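Local coordinates for protein putative glycosidase ph117-related (Bacteroides thetaiotaomicron, PDB 5A7V) that probably cleaves beta-mannosidic linkages in mannose-containing glycans, as a mannose-binding member of glycoside hydrolase family GH130, at residues V89-A94 / S107-A112; V100-R105 / G340-G345; E231-A236 / F259-G264. All coordinates share one frame; numbering follows the deposited sequence.

Contact 1: residues V89-A94 / S107-A112. With MAN (alpha-D-mannopyranose), chain D; BMA (beta-D-mannopyranose), chain C.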
loop_
_atom_site.group_PDB
_atom_site.type_symbol
_atom_site.label_atom_id
_atom_site.label_comp_id
_atom_site.label_asym_id
_atom_site.label_seq_id
_atom_site.Cartn_x
_atom_site.Cartn_y
_atom_site.Cartn_z
ATOM N N VAL A 89 -2.470 11.592 -8.981
ATOM C CA VAL A 89 -1.361 12.057 -8.175
ATOM C C VAL A 89 -0.783 10.863 -7.427
ATOM O O VAL A 89 -1.521 10.121 -6.763
ATOM C CB VAL A 89 -1.754 13.184 -7.217
ATOM C CG1 VAL A 89 -0.572 13.650 -6.373
ATOM C CG2 VAL A 89 -2.290 14.347 -8.031
ATOM N N VAL A 90 0.533 10.706 -7.522
ATOM C CA VAL A 90 1.247 9.684 -6.798
ATOM C C VAL A 90 2.191 10.346 -5.793
ATOM O O VAL A 90 2.932 11.297 -6.140
ATOM C CB VAL A 90 2.030 8.772 -7.778
ATOM C CG1 VAL A 90 3.093 7.919 -7.077
ATOM C CG2 VAL A 90 1.072 7.906 -8.548
ATOM N N LEU A 91 2.186 9.834 -4.562
ATOM C CA LEU A 91 3.199 10.157 -3.545
ATOM C C LEU A 91 4.055 8.904 -3.358
ATOM O O LEU A 91 3.563 7.892 -2.878
ATOM C CB LEU A 91 2.605 10.643 -2.228
ATOM C CG LEU A 91 2.290 12.156 -2.130
ATOM C CD1 LEU A 91 1.165 12.551 -3.079
ATOM C CD2 LEU A 91 2.058 12.601 -0.712
ATOM N N TYR A 92 5.299 8.999 -3.796
ATOM C CA TYR A 92 6.193 7.829 -3.829
ATOM C C TYR A 92 7.182 7.857 -2.673
ATOM O O TYR A 92 7.734 8.908 -2.311
ATOM C CB TYR A 92 6.919 7.667 -5.170
ATOM C CG TYR A 92 7.701 8.884 -5.684
ATOM C CD1 TYR A 92 7.080 9.889 -6.466
ATOM C CD2 TYR A 92 9.055 9.053 -5.407
ATOM C CE1 TYR A 92 7.800 10.947 -6.963
ATOM C CE2 TYR A 92 9.776 10.110 -5.930
ATOM C CZ TYR A 92 9.155 11.041 -6.724
ATOM O OH TYR A 92 9.861 12.117 -7.240
ATOM N N ARG A 93 7.437 6.676 -2.093
ATOM C CA ARG A 93 8.478 6.542 -1.078
ATOM C C ARG A 93 9.846 6.690 -1.756
ATOM O O ARG A 93 10.166 5.888 -2.619
ATOM C CB ARG A 93 8.364 5.187 -0.384
ATOM C CG ARG A 93 9.390 4.982 0.708
ATOM C CD ARG A 93 9.325 3.607 1.358
ATOM N NE ARG A 93 10.375 3.405 2.304
ATOM C CZ ARG A 93 10.554 2.291 3.024
ATOM N NH1 ARG A 93 9.630 1.318 3.040
ATOM N NH2 ARG A 93 11.682 2.127 3.710
ATOM N N ALA A 94 10.662 7.610 -1.295
ATOM C CA ALA A 94 11.975 7.862 -1.846
ATOM C C ALA A 94 13.005 7.756 -0.758
ATOM O O ALA A 94 12.834 8.261 0.359
ATOM C CB ALA A 94 12.037 9.246 -2.442
ATOM N N SER A 107 13.444 7.849 4.499
ATOM C CA SER A 107 12.357 7.883 3.540
ATOM C C SER A 107 11.629 9.242 3.609
ATOM O O SER A 107 11.294 9.745 4.692
ATOM C CB SER A 107 11.354 6.760 3.850
ATOM O OG SER A 107 11.943 5.470 3.546
ATOM N N ARG A 108 11.371 9.775 2.435
ATOM C CA ARG A 108 10.628 11.023 2.239
ATOM C C ARG A 108 9.712 10.792 1.039
ATOM O O ARG A 108 10.025 9.990 0.156
ATOM C CB ARG A 108 11.594 12.183 1.968
ATOM C CG ARG A 108 12.598 12.411 3.091
ATOM C CD ARG A 108 13.581 13.545 2.812
ATOM N NE ARG A 108 14.567 13.725 3.866
ATOM C CZ ARG A 108 15.786 13.153 3.927
ATOM N NH1 ARG A 108 16.118 12.206 3.038
ATOM N NH2 ARG A 108 16.623 13.452 4.891
ATOM N N LEU A 109 8.574 11.508 0.974
ATOM C CA LEU A 109 7.621 11.276 -0.091
ATOM C C LEU A 109 7.742 12.277 -1.227
ATOM O O LEU A 109 7.634 13.500 -1.014
ATOM C CB LEU A 109 6.192 11.282 0.452
ATOM C CG LEU A 109 5.941 10.337 1.626
ATOM C CD1 LEU A 109 4.431 10.352 1.958
ATOM C CD2 LEU A 109 6.463 8.914 1.425
ATOM N N GLY A 110 7.933 11.771 -2.433
ATOM C CA GLY A 110 7.897 12.556 -3.652
ATOM C C GLY A 110 6.463 12.753 -4.132
ATOM O O GLY A 110 5.566 12.030 -3.703
ATOM N N TYR A 111 6.285 13.709 -5.042
ATOM C CA TYR A 111 4.967 14.090 -5.573
ATOM C C TYR A 111 5.032 14.096 -7.100
ATOM O O TYR A 111 5.934 14.726 -7.690
ATOM C CB TYR A 111 4.628 15.482 -5.022
ATOM C CG TYR A 111 3.325 16.064 -5.476
ATOM C CD1 TYR A 111 3.162 16.662 -6.724
ATOM C CD2 TYR A 111 2.228 16.046 -4.620
ATOM C CE1 TYR A 111 1.922 17.212 -7.070
ATOM C CE2 TYR A 111 1.019 16.598 -4.974
ATOM C CZ TYR A 111 0.859 17.152 -6.199
ATOM O OH TYR A 111 -0.360 17.679 -6.543
ATOM N N ALA A 112 4.098 13.435 -7.744
ATOM C CA ALA A 112 4.073 13.374 -9.205
ATOM C C ALA A 112 2.617 13.372 -9.696
ATOM O O ALA A 112 1.757 12.763 -9.076
ATOM C CB ALA A 112 4.799 12.100 -9.648
HETATM C C1 MAN D . 11.255 -3.072 7.346
HETATM C C2 MAN D . 10.689 -2.848 6.009
HETATM C C3 MAN D . 11.343 -1.568 5.539
HETATM C C4 MAN D . 11.209 -0.397 6.506
HETATM C C5 MAN D . 11.548 -0.810 7.927
HETATM C C6 MAN D . 10.980 0.136 8.963
HETATM O O1 MAN D . 12.568 -3.480 7.417
HETATM O O2 MAN D . 9.287 -2.608 6.025
HETATM O O3 MAN D . 10.831 -1.109 4.279
HETATM O O4 MAN D . 12.104 0.661 6.117
HETATM O O5 MAN D . 11.011 -2.077 8.252
HETATM O O6 MAN D . 9.555 0.258 8.887
HETATM C C1 BMA C . 11.266 -3.164 7.194
HETATM C C2 BMA C . 10.901 -2.683 5.785
HETATM C C3 BMA C . 11.579 -1.356 5.531
HETATM C C4 BMA C . 11.239 -0.373 6.634
HETATM C C5 BMA C . 11.408 -0.999 8.024
HETATM C C6 BMA C . 10.918 -0.096 9.140
HETATM O O1 BMA C . 10.751 -4.432 7.569
HETATM O O2 BMA C . 9.485 -2.483 5.673
HETATM O O3 BMA C . 11.253 -0.788 4.205
HETATM O O4 BMA C . 12.120 0.752 6.487
HETATM O O5 BMA C . 10.718 -2.263 8.161
HETATM O O6 BMA C . 9.538 0.258 9.006
#

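Contact 2: residues V100-R105 / G340-G345. With MAN (alpha-D-mannopyranose), chain D; BMA (beta-D-mannopyranose), chain C; SO4 (sulfate ion), chain G.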
loop_
_atom_site.group_PDB
_atom_site.type_symbol
_atom_site.label_atom_id
_atom_site.label_comp_id
_atom_site.label_asym_id
_atom_site.label_seq_id
_atom_site.Cartn_x
_atom_site.Cartn_y
_atom_site.Cartn_z
ATOM N N VAL A 100 23.043 1.851 4.251
ATOM C CA VAL A 100 23.103 0.738 3.263
ATOM C C VAL A 100 21.912 -0.258 3.275
ATOM O O VAL A 100 21.230 -0.493 2.246
ATOM C CB VAL A 100 24.469 0.002 3.378
ATOM C CG1 VAL A 100 24.522 -1.205 2.457
ATOM C CG2 VAL A 100 25.595 0.963 2.997
ATOM N N GLY A 101 21.701 -0.848 4.419
ATOM C CA GLY A 101 20.686 -1.900 4.534
ATOM C C GLY A 101 19.245 -1.439 4.457
ATOM O O GLY A 101 18.896 -0.238 4.481
ATOM N N ILE A 102 18.363 -2.413 4.378
ATOM C CA ILE A 102 16.926 -2.172 4.332
ATOM C C ILE A 102 16.495 -1.515 5.633
ATOM O O ILE A 102 16.836 -1.945 6.726
ATOM C CB ILE A 102 16.125 -3.468 4.068
ATOM C CG1 ILE A 102 16.254 -3.850 2.573
ATOM C CG2 ILE A 102 14.639 -3.312 4.409
ATOM C CD1 ILE A 102 15.672 -5.195 2.254
ATOM N N GLY A 103 15.783 -0.375 5.498
ATOM C CA GLY A 103 15.378 0.404 6.648
ATOM C C GLY A 103 16.436 1.295 7.268
ATOM O O GLY A 103 16.204 1.924 8.317
ATOM N N HIS A 104 17.614 1.376 6.636
ATOM C CA HIS A 104 18.722 2.174 7.152
ATOM C C HIS A 104 18.922 3.482 6.428
ATOM O O HIS A 104 19.909 4.179 6.699
ATOM C CB HIS A 104 20.030 1.355 7.123
ATOM C CG HIS A 104 20.028 0.217 8.083
ATOM N ND1 HIS A 104 21.153 -0.428 8.467
ATOM C CD2 HIS A 104 19.020 -0.336 8.801
ATOM C CE1 HIS A 104 20.857 -1.359 9.356
ATOM N NE2 HIS A 104 19.561 -1.363 9.521
ATOM N N ARG A 105 18.003 3.839 5.531
ATOM C CA ARG A 105 18.054 5.141 4.858
ATOM C C ARG A 105 17.023 6.073 5.509
ATOM O O ARG A 105 16.406 5.722 6.525
ATOM C CB ARG A 105 17.747 4.963 3.350
ATOM C CG ARG A 105 18.633 3.959 2.618
ATOM C CD ARG A 105 18.103 2.528 2.655
ATOM N NE ARG A 105 18.946 1.686 1.813
ATOM C CZ ARG A 105 18.876 1.613 0.505
ATOM N NH1 ARG A 105 17.903 2.195 -0.194
ATOM N NH2 ARG A 105 19.815 0.908 -0.164
ATOM N N GLY A 340 15.696 -6.486 -6.636
ATOM C CA GLY A 340 16.025 -5.067 -6.424
ATOM C C GLY A 340 16.636 -4.946 -5.057
ATOM O O GLY A 340 17.262 -5.883 -4.535
ATOM N N GLN A 341 16.367 -3.824 -4.397
ATOM C CA GLN A 341 16.806 -3.643 -3.036
ATOM C C GLN A 341 16.326 -4.802 -2.176
ATOM O O GLN A 341 17.055 -5.236 -1.272
ATOM C CB GLN A 341 16.260 -2.295 -2.484
ATOM C CG GLN A 341 16.638 -2.133 -1.019
ATOM C CD GLN A 341 16.237 -0.863 -0.297
ATOM O OE1 GLN A 341 16.775 -0.655 0.792
ATOM N NE2 GLN A 341 15.300 -0.095 -0.797
ATOM N N TYR A 342 15.067 -5.202 -2.383
ATOM C CA TYR A 342 14.536 -6.419 -1.787
ATOM C C TYR A 342 14.792 -7.557 -2.790
ATOM O O TYR A 342 14.133 -7.660 -3.824
ATOM C CB TYR A 342 13.041 -6.277 -1.439
ATOM C CG TYR A 342 12.475 -7.481 -0.713
ATOM C CD1 TYR A 342 12.666 -7.656 0.675
ATOM C CD2 TYR A 342 11.786 -8.469 -1.426
ATOM C CE1 TYR A 342 12.204 -8.784 1.329
ATOM C CE2 TYR A 342 11.313 -9.614 -0.776
ATOM C CZ TYR A 342 11.530 -9.781 0.591
ATOM O OH TYR A 342 11.087 -10.891 1.273
ATOM N N VAL A 343 15.820 -8.351 -2.503
ATOM C CA VAL A 343 16.385 -9.249 -3.514
ATOM C C VAL A 343 15.447 -10.352 -3.949
ATOM O O VAL A 343 15.510 -10.835 -5.088
ATOM C CB VAL A 343 17.799 -9.750 -3.103
ATOM C CG1 VAL A 343 17.705 -10.644 -1.906
ATOM C CG2 VAL A 343 18.512 -10.428 -4.268
ATOM N N ASP A 344 14.536 -10.738 -3.061
ATOM C CA ASP A 344 13.609 -11.822 -3.367
ATOM C C ASP A 344 12.379 -11.391 -4.193
ATOM O O ASP A 344 11.585 -12.248 -4.571
ATOM C CB ASP A 344 13.178 -12.518 -2.074
ATOM C CG ASP A 344 14.377 -13.150 -1.322
ATOM O OD1 ASP A 344 15.095 -13.967 -1.931
ATOM O OD2 ASP A 344 14.615 -12.833 -0.111
ATOM N N GLY A 345 12.219 -10.067 -4.441
ATOM C CA GLY A 345 11.187 -9.571 -5.304
ATOM C C GLY A 345 9.905 -9.128 -4.620
ATOM O O GLY A 345 9.477 -9.748 -3.667
HETATM C C1 MAN D . 11.255 -3.072 7.346
HETATM C C2 MAN D . 10.689 -2.848 6.009
HETATM C C3 MAN D . 11.343 -1.568 5.539
HETATM C C4 MAN D . 11.209 -0.397 6.506
HETATM C C5 MAN D . 11.548 -0.810 7.927
HETATM C C6 MAN D . 10.980 0.136 8.963
HETATM O O1 MAN D . 12.568 -3.480 7.417
HETATM O O2 MAN D . 9.287 -2.608 6.025
HETATM O O3 MAN D . 10.831 -1.109 4.279
HETATM O O4 MAN D . 12.104 0.661 6.117
HETATM O O5 MAN D . 11.011 -2.077 8.252
HETATM O O6 MAN D . 9.555 0.258 8.887
HETATM C C1 BMA C . 11.266 -3.164 7.194
HETATM C C2 BMA C . 10.901 -2.683 5.785
HETATM C C3 BMA C . 11.579 -1.356 5.531
HETATM C C4 BMA C . 11.239 -0.373 6.634
HETATM C C5 BMA C . 11.408 -0.999 8.024
HETATM C C6 BMA C . 10.918 -0.096 9.140
HETATM O O1 BMA C . 10.751 -4.432 7.569
HETATM O O2 BMA C . 9.485 -2.483 5.673
HETATM O O3 BMA C . 11.253 -0.788 4.205
HETATM O O4 BMA C . 12.120 0.752 6.487
HETATM O O5 BMA C . 10.718 -2.263 8.161
HETATM O O6 BMA C . 9.538 0.258 9.006
HETATM S S SO4 G . 24.173 1.087 7.718
HETATM O O1 SO4 G . 23.172 1.998 8.389
HETATM O O2 SO4 G . 25.168 0.727 8.753
HETATM O O3 SO4 G . 24.704 1.865 6.577
HETATM O O4 SO4 G . 23.597 -0.166 7.053
HETATM O O HOH W 1 19.205 -2.058 1.232
HETATM O O HOH W 2 14.983 0.235 2.716
#

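Contact 3: residues E231-A236 / F259-G264. With MAN (alpha-D-mannopyranose), chain E.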
loop_
_atom_site.group_PDB
_atom_site.type_symbol
_atom_site.label_atom_id
_atom_site.label_comp_id
_atom_site.label_asym_id
_atom_site.label_seq_id
_atom_site.Cartn_x
_atom_site.Cartn_y
_atom_site.Cartn_z
ATOM N N GLU A 231 0.603 -6.013 9.151
ATOM C CA GLU A 231 1.635 -6.708 8.352
ATOM C C GLU A 231 1.612 -8.249 8.535
ATOM O O GLU A 231 1.547 -9.016 7.549
ATOM C CB GLU A 231 3.007 -6.122 8.708
ATOM C CG GLU A 231 4.197 -6.742 8.017
ATOM C CD GLU A 231 5.538 -6.299 8.548
ATOM O OE1 GLU A 231 5.667 -5.794 9.683
ATOM O OE2 GLU A 231 6.527 -6.465 7.796
ATOM N N GLU A 232 1.739 -8.691 9.783
ATOM C CA GLU A 232 1.816 -10.130 10.085
ATOM C C GLU A 232 0.454 -10.848 10.102
ATOM O O GLU A 232 0.381 -12.063 10.019
ATOM C CB GLU A 232 2.501 -10.355 11.434
ATOM C CG GLU A 232 3.943 -9.868 11.493
ATOM C CD GLU A 232 4.587 -9.901 12.886
ATOM O OE1 GLU A 232 4.007 -10.442 13.826
ATOM O OE2 GLU A 232 5.687 -9.378 13.030
ATOM N N HIS A 233 -0.605 -10.082 10.326
ATOM C CA HIS A 233 -2.014 -10.525 10.305
ATOM C C HIS A 233 -2.835 -9.327 9.838
ATOM O O HIS A 233 -2.326 -8.173 9.910
ATOM C CB HIS A 233 -2.530 -10.929 11.695
ATOM C CG HIS A 233 -1.671 -11.919 12.378
ATOM N ND1 HIS A 233 -1.825 -13.285 12.235
ATOM C CD2 HIS A 233 -0.602 -11.723 13.183
ATOM C CE1 HIS A 233 -0.866 -13.886 12.926
ATOM N NE2 HIS A 233 -0.109 -12.958 13.497
ATOM N N VAL A 234 -4.044 -9.603 9.364
ATOM C CA VAL A 234 -5.004 -8.514 9.104
ATOM C C VAL A 234 -5.840 -8.262 10.360
ATOM O O VAL A 234 -6.525 -9.162 10.852
ATOM C CB VAL A 234 -5.910 -8.807 7.885
ATOM C CG1 VAL A 234 -6.941 -7.719 7.692
ATOM C CG2 VAL A 234 -5.034 -9.013 6.648
ATOM N N PHE A 235 -5.724 -7.030 10.852
ATOM C CA PHE A 235 -6.427 -6.507 12.010
ATOM C C PHE A 235 -7.412 -5.417 11.508
ATOM O O PHE A 235 -7.443 -5.110 10.305
ATOM C CB PHE A 235 -5.460 -5.866 12.993
ATOM C CG PHE A 235 -4.379 -6.790 13.510
ATOM C CD1 PHE A 235 -4.688 -7.816 14.382
ATOM C CD2 PHE A 235 -3.045 -6.623 13.128
ATOM C CE1 PHE A 235 -3.690 -8.632 14.876
ATOM C CE2 PHE A 235 -2.052 -7.463 13.611
ATOM C CZ PHE A 235 -2.390 -8.460 14.495
ATOM N N ALA A 236 -8.220 -4.842 12.424
ATOM C CA ALA A 236 -9.137 -3.748 12.034
ATOM C C ALA A 236 -9.238 -2.718 13.132
ATOM O O ALA A 236 -8.778 -2.922 14.262
ATOM C CB ALA A 236 -10.487 -4.285 11.634
ATOM N N PHE A 259 -7.889 -12.322 9.727
ATOM C CA PHE A 259 -7.309 -13.544 9.115
ATOM C C PHE A 259 -5.808 -13.409 9.160
ATOM O O PHE A 259 -5.260 -12.353 9.496
ATOM C CB PHE A 259 -7.859 -13.833 7.702
ATOM C CG PHE A 259 -7.393 -12.923 6.586
ATOM C CD1 PHE A 259 -8.097 -11.780 6.222
ATOM C CD2 PHE A 259 -6.275 -13.286 5.803
ATOM C CE1 PHE A 259 -7.714 -10.998 5.145
ATOM C CE2 PHE A 259 -5.883 -12.529 4.737
ATOM C CZ PHE A 259 -6.584 -11.345 4.406
ATOM N N SER A 260 -5.148 -14.534 8.844
ATOM C CA SER A 260 -3.731 -14.667 9.054
ATOM C C SER A 260 -3.072 -15.402 7.876
ATOM O O SER A 260 -3.762 -16.001 7.037
ATOM C CB SER A 260 -3.520 -15.516 10.321
ATOM O OG SER A 260 -3.998 -14.806 11.473
ATOM N N PRO A 261 -1.742 -15.362 7.835
ATOM C CA PRO A 261 -1.036 -16.242 6.883
ATOM C C PRO A 261 -1.429 -17.700 7.067
ATOM O O PRO A 261 -1.850 -18.114 8.147
ATOM C CB PRO A 261 0.442 -16.011 7.192
ATOM C CG PRO A 261 0.485 -14.673 7.873
ATOM C CD PRO A 261 -0.795 -14.585 8.657
ATOM N N ARG A 262 -1.282 -18.459 5.992
ATOM C CA ARG A 262 -1.703 -19.859 5.962
ATOM C C ARG A 262 -0.650 -20.730 5.300
ATOM O O ARG A 262 0.076 -20.300 4.399
ATOM C CB ARG A 262 -3.030 -20.023 5.239
ATOM C CG ARG A 262 -2.987 -19.486 3.853
ATOM C CD ARG A 262 -4.289 -19.527 3.082
ATOM N NE ARG A 262 -4.135 -18.696 1.920
ATOM C CZ ARG A 262 -4.890 -18.685 0.848
ATOM N NH1 ARG A 262 -5.965 -19.463 0.768
ATOM N NH2 ARG A 262 -4.523 -17.908 -0.163
ATOM N N ASP A 263 -0.582 -21.986 5.712
ATOM C CA ASP A 263 0.373 -22.927 5.129
ATOM C C ASP A 263 -0.035 -23.242 3.681
ATOM O O ASP A 263 -1.227 -23.376 3.339
ATOM C CB ASP A 263 0.391 -24.216 5.904
ATOM C CG ASP A 263 1.052 -24.143 7.263
ATOM O OD1 ASP A 263 1.606 -23.069 7.639
ATOM O OD2 ASP A 263 1.059 -25.220 7.972
ATOM N N GLY A 264 0.975 -23.456 2.830
ATOM C CA GLY A 264 0.723 -23.967 1.500
ATOM C C GLY A 264 0.437 -23.004 0.384
ATOM O O GLY A 264 0.294 -23.392 -0.754
HETATM C C1 MAN E . 7.459 -4.739 4.611
HETATM C C2 MAN E . 6.595 -3.720 3.837
HETATM C C3 MAN E . 7.347 -2.740 2.916
HETATM C C4 MAN E . 8.453 -3.458 2.121
HETATM C C5 MAN E . 8.554 -4.958 2.455
HETATM C C6 MAN E . 9.769 -5.634 1.780
HETATM O O1 MAN E . 6.676 -5.994 5.000
HETATM O O2 MAN E . 5.884 -2.983 4.841
HETATM O O3 MAN E . 7.970 -1.689 3.630
HETATM O O4 MAN E . 8.173 -3.218 0.757
HETATM O O5 MAN E . 8.680 -5.057 3.909
HETATM O O6 MAN E . 10.979 -5.045 2.276
#

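Contact 1: residues V89-A94 / S107-A112
Strands 87-95 and 107-114 make a beta hairpin at the middle of a four-stranded antiparallel sheet, one blade of the five-bladed beta-propeller expected for GH130, and here V90 to A94 run against A112 to R108. The hydrogen-bonded pairs are V90 with A112, Y92 with G110 and A94 with R108; between them sit the non-hydrogen-bonded pairs L91 with Y111 and R93 with L109. Each of the three bonded pairs has both of its backbone bonds, V90 N for instance lying 2.9 Å from A112 O.

On the face that carries Y92, the ring lies flat across the neighbouring strand. Its CG sits between the backbone N and the carbonyl carbon (chi1 53°), which swings the ring over G110, where no side chain intervenes. G110 CA makes a CH-pi contact almost centrally over this ring, 3.6 Å from the Y92 centroid, while A112 CB touches the ring edge. E72 and R122 bond the Y92 hydroxyl beyond it.

On the face of L91 and Y111 the contacts are apolar up to R93. L91 CD1 approaches Y111 CD2 at 4.0 Å, and the other L91 branch, CD2, meets L109 CD1 at 4.2 Å. V89, which starts out beside this face, reaches in with CG1 over the Y111 ring, 4.0 Å from its centroid.

R93 leaves this same face fully extended, with CG anti to the backbone N (chi1 -179°), and carries its guanidinium to the sugar pocket. S107 OG steadies it on the way, accepting from R93 NE at 2.9 Å although tilted 25° from the guanidinium plane; D146 and E95 add salt bridges. A mannose modelled as both anomers meets the end of the group: R93 NH1 donates to O3 of the beta anomer at 2.9 Å, and R93 NH2 to O4 of the alpha anomer at 2.8 Å.

Contact 2: residues V100-R105 / G340-G345
Q341 reaches across from 340-345 and lays its amide over the guanidinium of R105, with I102 alongside. Its chain is extended, CG anti to the backbone N (chi1 176°), and sets OE1 above the centre of the guanidinium, 3.1 Å from R105 CZ. The two flat groups are 30° apart. OE1 is badly angled for the N-H groups of R105, so this is a polar contact over a face and not a hydrogen bond. Water 1, at 2.8 Å from Q341 OE1, donates to it and to V100 O, a bridge between the loops; water 2 lies within reach of OE1 and accepts from G103 N.

R105 faces this way because its own loop holds it. NE and NH2 grip V100 O side-on, R105 NH2 at 3.1 Å from V100 O, while NH1 forms salt bridges with E95 and D75. Q341 NE2 is bonded to D367 O and E95.

I102 supplies the apolar part. Its CG1 packs 4.0 Å from Q341 CG, and CD1 meets the edge of the Y342 ring at 4.2 Å from Y342 CD1. The other branch, CG2, turns to the mannose, which also touches G103 CA.

The contact bridges two surface loops, one joining strands 87-95 and 107-114, the other running from helix 335-338 to strand 347-355, with Q341 also leaning on D75 and F77 of strand 75-84.

Contact 3: residues E231-A236 / F259-G264
The F259 ring has V234 CG2 over one face, displaced toward the rim and 3.9 Å from the ring centroid, while the H233 ring uses its edge: S260 OG lies near the imidazole plane, 2.8 Å from H233 ND1. F259 CG sits between its backbone N and carbonyl carbon (chi1 72°), bringing a ring face under V234 CG2, and F321 and Y288 add further aromatic contacts. The ring of F235 has H233 CB over one face.

Between the two side-chain contacts runs a backbone bond, V234 N to F259 O at 3.0 Å, nearly straight onto the carbonyl. Two residues on, the ring of P261 packs on 231-236, with P261 CD 3.1 Å from E232 O.

At the far end of 231-236, E231 stretches away to the pocket, its OE2 2.8 Å from O1 of the mannose of chain E.

Chemically, the two segments are joined by one backbone bond, with an apolar contact at V234 and a polar one at H233. Either H233 ND1 or S260 OG could be the donor in the latter, so that bond does not by itself fix which imidazole nitrogen carries the proton.

The three contacts surround a pocket holding two mannose sites. Contacts 1 and 2, with centres 18 Å apart, adjoin in sequence and share one sugar: R93 binds it from the hairpin, while I102 and G103 border it from the connecting loop. E95 ties them further, pairing with R93 as well as with R105 and Q341. Contact 3 itself touches neither of the others, its nearest atoms being about 10 Å from contact 1 and about 9 Å from contact 2. The second mannose, of chain E, which meets R93 of contact 1, Y342 of contact 2 and E231 of contact 3, is what lies between them.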